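Local coordinates for protein glucose-6-phosphate dehydrogenase (Trypanosoma cruzi, PDB 5AQ1) that catalyses the NADP-dependent oxidation of glucose 6-phosphate to 6-phosphogluconolactone, the entry step of the pentose phosphate pathway, at residues Gly98-Val101 and Gly102-Leu105. Sequence-based numbering, arbitrary orientation.
Sequences GCHV and GNFL
Val101 and Leu105 are joined by an i to i+4 backbone hydrogen bond in a short helical turn that precedes strand 108-112, an outermost strand of the parallel sheet in the Rossmann-type coenzyme domain. Leu105 N reaches Val101 O at 3.0 Å, with an N-H...O angle of 167°. The two side chains lie side by side and point the same way, Val101 CG1 meeting Leu105 CD1 at 3.9 Å, and both also pack on Phe91. On another side of the turn, His100 spreads its imidazole over the backbone of Gly102. Its CG stands anti to the backbone N (chi1 -169°), which sets the ring beside the carbonyl carbon, with Gly102 N over one face. A CH-pi contact results, with Gly102 CA 4.2 Å from the centroid of the His100 ring. The Asn103 amide stands almost perpendicular to this imidazole at its edge, Asn103 CG lying 3.6 Å from His100 CD2. Farther out, the Cys99-Cys58 disulfide ties the incoming loop to the end of helix 43-58. Phe104 turns its ring toward that same helix, meeting Phe54 and Tyr57, while its CB stays 3.6 Å from Val101 O.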
loop_
_atom_site.group_PDB
_atom_site.type_symbol
_atom_site.label_atom_id
_atom_site.label_comp_id
_atom_site.label_asym_id
_atom_site.label_seq_id
_atom_site.Cartn_x
_atom_site.Cartn_y
_atom_site.Cartn_z
ATOM N N GLY B 98 20.048 7.014 47.936
ATOM C CA GLY B 98 21.077 7.004 48.983
ATOM C C GLY B 98 22.403 6.485 48.452
ATOM O O GLY B 98 22.974 5.545 49.008
ATOM N N CYS B 99 22.891 7.097 47.371
ATOM C CA CYS B 99 24.174 6.724 46.780
ATOM C C CYS B 99 25.244 7.638 47.353
ATOM O O CYS B 99 25.133 8.861 47.255
ATOM C CB CYS B 99 24.149 6.851 45.255
ATOM S SG CYS B 99 25.722 6.430 44.461
ATOM N N HIS B 100 26.277 7.042 47.946
ATOM C CA HIS B 100 27.315 7.807 48.627
ATOM C C HIS B 100 28.309 8.392 47.626
ATOM O O HIS B 100 28.816 7.687 46.750
ATOM C CB HIS B 100 28.035 6.933 49.661
ATOM C CG HIS B 100 28.928 7.698 50.592
ATOM N ND1 HIS B 100 28.598 8.941 51.091
ATOM C CD2 HIS B 100 30.127 7.381 51.135
ATOM C CE1 HIS B 100 29.564 9.363 51.887
ATOM N NE2 HIS B 100 30.502 8.435 51.933
ATOM N N VAL B 101 28.576 9.687 47.772
ATOM C CA VAL B 101 29.451 10.427 46.862
ATOM C C VAL B 101 30.915 10.087 47.121
ATOM O O VAL B 101 31.689 9.927 46.180
ATOM C CB VAL B 101 29.249 11.955 47.002
ATOM C CG1 VAL B 101 30.183 12.719 46.069
ATOM C CG2 VAL B 101 27.802 12.333 46.721
ATOM N N GLY B 102 31.290 9.988 48.395
ATOM C CA GLY B 102 32.664 9.676 48.786
ATOM C C GLY B 102 33.182 8.362 48.224
ATOM O O GLY B 102 34.348 8.268 47.840
ATOM N N ASN B 103 32.318 7.349 48.185
ATOM C CA ASN B 103 32.664 6.039 47.620
ATOM C C ASN B 103 33.049 6.127 46.151
ATOM O O ASN B 103 34.018 5.495 45.723
ATOM C CB ASN B 103 31.507 5.045 47.788
ATOM C CG ASN B 103 31.345 4.566 49.222
ATOM O OD1 ASN B 103 32.280 4.624 50.023
ATOM N ND2 ASN B 103 30.153 4.082 49.551
ATOM N N PHE B 104 32.297 6.913 45.385
ATOM C CA PHE B 104 32.622 7.136 43.980
ATOM C C PHE B 104 33.920 7.929 43.809
ATOM O O PHE B 104 34.765 7.567 42.990
ATOM C CB PHE B 104 31.479 7.850 43.258
ATOM C CG PHE B 104 31.797 8.200 41.830
ATOM C CD1 PHE B 104 31.979 7.201 40.884
ATOM C CD2 PHE B 104 31.928 9.525 41.436
ATOM C CE1 PHE B 104 32.280 7.514 39.572
ATOM C CE2 PHE B 104 32.225 9.845 40.124
ATOM C CZ PHE B 104 32.401 8.838 39.191
ATOM N N LEU B 105 34.079 9.003 44.580
ATOM C CA LEU B 105 35.284 9.837 44.507
ATOM C C LEU B 105 36.541 9.066 44.906
ATOM O O LEU B 105 37.633 9.372 44.432
ATOM C CB LEU B 105 35.141 11.097 45.372
ATOM C CG LEU B 105 34.044 12.091 44.977
ATOM C CD1 LEU B 105 34.045 13.275 45.932
ATOM C CD2 LEU B 105 34.198 12.565 43.537
#